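D-glyceraldehyde dehydrogenase (NADP(+)) (PDB 5IZD) oxidises D-glyceraldehyde to glycerate with NADP(+) in the non-phosphorylated Entner-Doudoroff pathway of Thermoplasma acidophilum. Local coordinates at residues G250-M255 / A410-T415; D400-S405 / E426-G431. All coordinates share one frame; numbering follows the deposited sequence. Where two conformers were deposited one is given.

How the interactions relate
Interaction 1 pairs two neighbouring parallel strands of one sheet, and interaction 2 ties together the ends of the two helices that come before and after strand 410-414 in the chain. Their centres lie about 9 Å apart, and the contacts touch directly: Phe430 CD2 of interaction 2 sits 3.2 Å from Ala410 O, and Ile428 CG2 lies 3.5 Å from Ser411 OG. Pro253 and Met255 of the strand pair also meet Ala402, so helix 395-403 packs on the sheet face that carries Met255 and Leu413. The side chain of Ala410 is about 9 Å from that of Glu247, the predicted proton acceptor. The side chain of Phe430 is about 11 Å from that of Glu247.

Interaction 1: G250-M255 / A410-T415; sequences GKAPFM and ASYLFT
Pro253 O, Tyr412 O and Met255 O link strand 252-255 to strand 410-414 in a parallel ladder. Tyr412 N gives its hydrogen to Pro253 O at 3.0 Å. Met255 N donates to Tyr412 O at 2.8 Å, so Tyr412 is bonded to the residues on either side of Phe254, its partner in the register. Phe414 N then bonds to Met255 O at 2.8 Å. CA-H...O contacts run beside the ladder, among them Leu413 CA to Met255 O at 3.3 Å. Before the ladder begins, one water accepts from Lys251 N and donates to Ala410 O.

These are inner strands of the seven-stranded sheet in the part of the aldehyde dehydrogenase fold that carries the catalytic cysteine; strand 284-290 borders 252-256 on its other side, and 432-435 borders 410-414.

On one face an aromatic cluster forms. Phe254 has its CG anti to the backbone N (chi1 -162°), which directs the ring toward the side chains of the neighbouring strand. Phe254 CD2 comes to 3.5 Å from Tyr412 CB, and Phe254 CZ to 3.8 Å from Phe414 CE1. The Phe254 plane is turned 27° from that of Tyr412 and 17° from that of Phe414, but the rings are slid apart and barely overlap. Helix 262-274 packs on this face through Leu269, Trp271 and Ala265, while Tyr412 OH bonds to Ile282 O. An alanine at Phe254 would probably open a gap beside the Tyr412 and Phe414 rings and take away the packing on Leu269.

On the other face Met255 CB meets Leu413 CD1 at 4.1 Å. The Met255 chain bends at chi3, and Met255 CE lies 3.3 Å from Tyr412 O. Met398 of helix 395-403 touches both Met255 and Leu413.

Interaction 2: D400-S405 / E426-G431; sequences DLANDS and ERIRFG
Asn403 sets its CG anti to its own carbonyl carbon (chi1 -67°), and chi2 of -32° turns the amide so that its N-H end meets Arg427 O and its oxygen meets Arg429 N. Asn403 ND2 donates to Arg427 O at 2.8 Å in an almost straight bond, 174° at the hydrogen, with the acceptor in the amide plane. Asn403 OD1 accepts from Arg429 N at 2.9 Å, the donor tilted somewhat from the carbonyl plane. Held at both ends, the amide has its rotation fixed, and it grips the chain just where Ile428 leaves helical geometry. Arg429 CB comes within 3.5 Å of Asn403 OD1, while the Arg429 guanidinium leads away and bonds through NH2 to Pro138 O of a second subunit.

Phe430 turns the edge of its ring to the end of helix 395-403: Phe430 CE1 lies 3.1 Å from Ala402 O and 3.8 Å from Asn403 OD1, both near the ring plane. The positive rim of the ring is thus likely to face two carbonyl oxygens. Ala402 O also accepts from Arg286 NH2, and Arg451 makes a cation-pi contact with the ring. Ala402 CB packs against Ile428 CD1 at 3.9 Å, and both side chains rest on Met255 of strand 252-256.

Lys471 of the second subunit bonds to Ile428 O. An asparagine side chain bridging a backbone C=O and N-H two residues apart here fastens the C-terminal end of helix 395-403 to the exit of helix 418-427, the two connecting helices that flank strand 410-414 in alternating beta-alpha-beta topology, at a subunit interface of the tetramer.

Interaction 1: G250-M255 / A410-T415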
loop_
_atom_site.group_PDB
_atom_site.type_symbol
_atom_site.label_atom_id
_atom_site.label_comp_id
_atom_site.label_asym_id
_atom_site.label_seq_id
_atom_site.Cartn_x
_atom_site.Cartn_y
_atom_site.Cartn_z
ATOM N N GLY A 250 -7.107 -26.975 -11.281
ATOM C CA GLY A 250 -8.371 -26.362 -11.645
ATOM C C GLY A 250 -9.147 -27.016 -12.738
ATOM O O GLY A 250 -8.812 -28.101 -13.183
ATOM N N LYS A 251 -10.228 -26.336 -13.168
ATOM C CA LYS A 251 -11.020 -26.861 -14.254
ATOM C C LYS A 251 -11.508 -25.718 -15.067
ATOM O O LYS A 251 -12.703 -25.423 -15.095
ATOM C CB LYS A 251 -12.133 -27.728 -13.685
ATOM C CG LYS A 251 -13.014 -28.453 -14.710
ATOM C CD LYS A 251 -12.507 -29.884 -14.971
ATOM C CE LYS A 251 -13.222 -30.526 -16.149
ATOM N NZ LYS A 251 -12.367 -31.607 -16.680
ATOM N N ALA A 252 -10.571 -25.106 -15.764
ATOM C CA ALA A 252 -10.793 -23.837 -16.396
ATOM C C ALA A 252 -11.841 -23.881 -17.509
ATOM O O ALA A 252 -11.673 -24.645 -18.478
ATOM C CB ALA A 252 -9.486 -23.307 -16.951
ATOM N N PRO A 253 -12.932 -23.088 -17.364
ATOM C CA PRO A 253 -13.807 -22.955 -18.515
ATOM C C PRO A 253 -13.209 -22.036 -19.585
ATOM O O PRO A 253 -12.648 -20.984 -19.259
ATOM C CB PRO A 253 -15.083 -22.317 -17.919
ATOM C CG PRO A 253 -14.593 -21.436 -16.809
ATOM C CD PRO A 253 -13.305 -22.154 -16.282
ATOM N N PHE A 254 -13.401 -22.425 -20.837
ATOM C CA PHE A 254 -12.996 -21.671 -22.006
ATOM C C PHE A 254 -14.263 -21.202 -22.747
ATOM O O PHE A 254 -14.959 -22.012 -23.395
ATOM C CB PHE A 254 -12.138 -22.560 -22.896
ATOM C CG PHE A 254 -11.303 -21.812 -23.893
ATOM C CD1 PHE A 254 -11.874 -21.300 -25.049
ATOM C CD2 PHE A 254 -9.959 -21.592 -23.666
ATOM C CE1 PHE A 254 -11.107 -20.605 -25.972
ATOM C CE2 PHE A 254 -9.199 -20.877 -24.568
ATOM C CZ PHE A 254 -9.766 -20.384 -25.722
ATOM N N MET A 255 -14.525 -19.889 -22.705
ATOM C CA MET A 255 -15.807 -19.346 -23.138
ATOM C C MET A 255 -15.631 -18.476 -24.384
ATOM O O MET A 255 -14.850 -17.536 -24.374
ATOM C CB MET A 255 -16.400 -18.513 -21.975
ATOM C CG MET A 255 -16.794 -19.370 -20.770
ATOM S SD MET A 255 -17.032 -18.416 -19.235
ATOM C CE MET A 255 -15.318 -18.092 -18.811
ATOM N N ALA A 410 -8.174 -20.865 -13.125
ATOM C CA ALA A 410 -8.166 -20.062 -14.362
ATOM C C ALA A 410 -9.440 -20.180 -15.165
ATOM O O ALA A 410 -10.250 -21.081 -14.938
ATOM C CB ALA A 410 -7.002 -20.480 -15.229
ATOM N N SER A 411 -9.590 -19.256 -16.107
ATOM C CA SER A 411 -10.732 -19.201 -16.985
ATOM C C SER A 411 -10.364 -18.293 -18.175
ATOM O O SER A 411 -9.405 -17.512 -18.062
ATOM C CB SER A 411 -11.977 -18.665 -16.217
ATOM O OG SER A 411 -11.751 -17.336 -15.800
ATOM N N TYR A 412 -11.085 -18.453 -19.294
ATOM C CA TYR A 412 -10.787 -17.803 -20.576
ATOM C C TYR A 412 -12.071 -17.309 -21.199
ATOM O O TYR A 412 -13.078 -18.023 -21.185
ATOM C CB TYR A 412 -10.073 -18.746 -21.576
ATOM C CG TYR A 412 -8.772 -19.310 -21.032
ATOM C CD1 TYR A 412 -8.778 -20.440 -20.266
ATOM C CD2 TYR A 412 -7.551 -18.708 -21.305
ATOM C CE1 TYR A 412 -7.593 -20.984 -19.753
ATOM C CE2 TYR A 412 -6.338 -19.222 -20.762
ATOM C CZ TYR A 412 -6.369 -20.348 -19.979
ATOM O OH TYR A 412 -5.238 -20.843 -19.387
ATOM N N LEU A 413 -12.027 -16.122 -21.779
ATOM C CA LEU A 413 -13.225 -15.525 -22.399
ATOM C C LEU A 413 -12.839 -14.816 -23.692
ATOM O O LEU A 413 -11.952 -13.974 -23.643
ATOM C CB LEU A 413 -13.810 -14.493 -21.422
ATOM C CG LEU A 413 -14.972 -13.618 -21.923
ATOM C CD1 LEU A 413 -16.182 -14.455 -22.287
ATOM C CD2 LEU A 413 -15.302 -12.576 -20.851
ATOM N N PHE A 414 -13.517 -15.079 -24.798
ATOM C CA PHE A 414 -13.302 -14.358 -26.027
ATOM C C PHE A 414 -14.575 -13.650 -26.429
ATOM O O PHE A 414 -15.594 -14.288 -26.653
ATOM C CB PHE A 414 -12.810 -15.288 -27.138
ATOM C CG PHE A 414 -11.341 -15.591 -27.012
ATOM C CD1 PHE A 414 -10.889 -16.429 -26.018
ATOM C CD2 PHE A 414 -10.415 -14.922 -27.802
ATOM C CE1 PHE A 414 -9.523 -16.628 -25.823
ATOM C CE2 PHE A 414 -9.056 -15.122 -27.632
ATOM C CZ PHE A 414 -8.615 -15.953 -26.623
ATOM N N THR A 415 -14.512 -12.330 -26.512
ATOM C CA THR A 415 -15.643 -11.516 -26.873
ATOM C C THR A 415 -15.139 -10.118 -27.163
ATOM O O THR A 415 -14.069 -9.763 -26.679
ATOM C CB THR A 415 -16.651 -11.366 -25.680
ATOM O OG1 THR A 415 -17.826 -10.670 -26.099
ATOM C CG2 THR A 415 -16.060 -10.599 -24.513
HETATM O O HOH W 1 -10.003 -23.365 -12.718
#

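Interaction 2: D400-S405 / E426-G431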
loop_
_atom_site.group_PDB
_atom_site.type_symbol
_atom_site.label_atom_id
_atom_site.label_comp_id
_atom_site.label_asym_id
_atom_site.label_seq_id
_atom_site.Cartn_x
_atom_site.Cartn_y
_atom_site.Cartn_z
ATOM N N ASP A 400 -23.127 -18.934 -15.036
ATOM C CA ASP A 400 -23.579 -20.008 -14.119
ATOM C C ASP A 400 -22.892 -21.362 -14.401
ATOM O O ASP A 400 -22.559 -22.082 -13.477
ATOM C CB ASP A 400 -25.105 -20.221 -14.185
ATOM C CG ASP A 400 -25.887 -19.096 -13.527
ATOM O OD1 ASP A 400 -25.311 -18.304 -12.753
ATOM O OD2 ASP A 400 -27.099 -19.022 -13.780
ATOM N N LEU A 401 -22.738 -21.685 -15.672
ATOM C CA LEU A 401 -22.073 -22.895 -16.077
ATOM C C LEU A 401 -20.575 -22.883 -15.651
ATOM O O LEU A 401 -20.056 -23.900 -15.139
ATOM C CB LEU A 401 -22.210 -23.139 -17.575
ATOM C CG LEU A 401 -23.630 -23.469 -18.035
ATOM C CD1 LEU A 401 -23.617 -23.434 -19.545
ATOM C CD2 LEU A 401 -24.189 -24.824 -17.603
ATOM N N ALA A 402 -19.917 -21.756 -15.901
ATOM C CA ALA A 402 -18.548 -21.525 -15.512
ATOM C C ALA A 402 -18.339 -21.680 -14.014
ATOM O O ALA A 402 -17.375 -22.369 -13.573
ATOM C CB ALA A 402 -18.075 -20.171 -15.976
ATOM N N ASN A 403 -19.230 -21.096 -13.236
ATOM C CA ASN A 403 -19.115 -21.152 -11.796
ATOM C C ASN A 403 -19.562 -22.480 -11.184
ATOM O O ASN A 403 -19.304 -22.700 -10.006
ATOM C CB ASN A 403 -19.851 -19.983 -11.130
ATOM C CG ASN A 403 -19.218 -18.640 -11.432
ATOM O OD1 ASN A 403 -18.012 -18.514 -11.611
ATOM N ND2 ASN A 403 -20.037 -17.622 -11.455
ATOM N N ASP A 404 -20.210 -23.344 -11.981
ATOM C CA ASP A 404 -20.719 -24.626 -11.522
ATOM C C ASP A 404 -19.549 -25.637 -11.513
ATOM O O ASP A 404 -19.427 -26.496 -12.406
ATOM C CB ASP A 404 -21.897 -25.089 -12.407
ATOM C CG ASP A 404 -22.425 -26.453 -12.049
ATOM O OD1 ASP A 404 -22.420 -26.840 -10.870
ATOM O OD2 ASP A 404 -22.819 -27.185 -12.980
ATOM N N SER A 405 -18.729 -25.535 -10.478
ATOM C CA SER A 405 -17.477 -26.294 -10.376
ATOM C C SER A 405 -16.988 -26.303 -8.982
ATOM O O SER A 405 -17.037 -25.271 -8.326
ATOM C CB SER A 405 -16.369 -25.639 -11.242
ATOM O OG SER A 405 -15.243 -26.503 -11.404
ATOM N N GLU A 426 -16.209 -9.589 -12.415
ATOM C CA GLU A 426 -16.766 -9.899 -11.080
ATOM C C GLU A 426 -17.608 -11.170 -11.047
ATOM O O GLU A 426 -17.560 -11.898 -10.039
ATOM C CB GLU A 426 -17.580 -8.697 -10.502
ATOM C CG GLU A 426 -16.631 -7.688 -9.854
ATOM C CD GLU A 426 -17.274 -6.630 -8.929
ATOM O OE1 GLU A 426 -17.861 -5.611 -9.398
ATOM O OE2 GLU A 426 -17.116 -6.783 -7.688
ATOM N N ARG A 427 -18.381 -11.437 -12.103
ATOM C CA ARG A 427 -19.343 -12.527 -12.051
ATOM C C ARG A 427 -18.665 -13.931 -12.287
ATOM O O ARG A 427 -19.226 -14.959 -11.873
ATOM C CB ARG A 427 -20.513 -12.256 -13.003
ATOM C CG ARG A 427 -21.445 -11.091 -12.583
ATOM C CD ARG A 427 -22.528 -11.598 -11.632
ATOM N NE ARG A 427 -23.203 -10.594 -10.813
ATOM C CZ ARG A 427 -24.414 -10.747 -10.279
ATOM N NH1 ARG A 427 -25.120 -11.839 -10.504
ATOM N NH2 ARG A 427 -24.932 -9.793 -9.523
ATOM N N ILE A 428 -17.474 -13.951 -12.913
ATOM C CA ILE A 428 -16.688 -15.203 -13.114
ATOM C C ILE A 428 -15.823 -15.363 -11.898
ATOM O O ILE A 428 -14.812 -14.648 -11.719
ATOM C CB ILE A 428 -15.805 -15.206 -14.405
ATOM C CG1 ILE A 428 -16.657 -15.080 -15.672
ATOM C CG2 ILE A 428 -14.914 -16.446 -14.477
ATOM C CD1 ILE A 428 -17.383 -16.347 -16.030
ATOM N N ARG A 429 -16.230 -16.307 -11.055
ATOM C CA ARG A 429 -15.664 -16.412 -9.734
ATOM C C ARG A 429 -14.490 -17.337 -9.802
ATOM O O ARG A 429 -14.526 -18.438 -9.212
ATOM C CB ARG A 429 -16.712 -16.894 -8.753
ATOM C CG ARG A 429 -17.843 -15.903 -8.541
ATOM C CD ARG A 429 -17.469 -14.828 -7.545
ATOM N NE ARG A 429 -17.389 -15.347 -6.200
ATOM C CZ ARG A 429 -16.946 -14.651 -5.148
ATOM N NH1 ARG A 429 -16.544 -13.399 -5.282
ATOM N NH2 ARG A 429 -16.893 -15.212 -3.948
ATOM N N PHE A 430 -13.474 -16.899 -10.559
ATOM C CA PHE A 430 -12.227 -17.661 -10.762
ATOM C C PHE A 430 -11.090 -16.721 -10.425
ATOM O O PHE A 430 -11.248 -15.500 -10.544
ATOM C CB PHE A 430 -12.110 -18.179 -12.197
ATOM C CG PHE A 430 -12.874 -19.436 -12.402
ATOM C CD1 PHE A 430 -14.265 -19.411 -12.457
ATOM C CD2 PHE A 430 -12.220 -20.659 -12.447
ATOM C CE1 PHE A 430 -15.003 -20.580 -12.562
ATOM C CE2 PHE A 430 -12.945 -21.838 -12.551
ATOM C CZ PHE A 430 -14.344 -21.798 -12.616
ATOM N N GLY A 431 -9.980 -17.290 -9.984
ATOM C CA GLY A 431 -8.799 -16.490 -9.599
ATOM C C GLY A 431 -8.137 -15.795 -10.767
ATOM O O GLY A 431 -7.610 -14.685 -10.591
#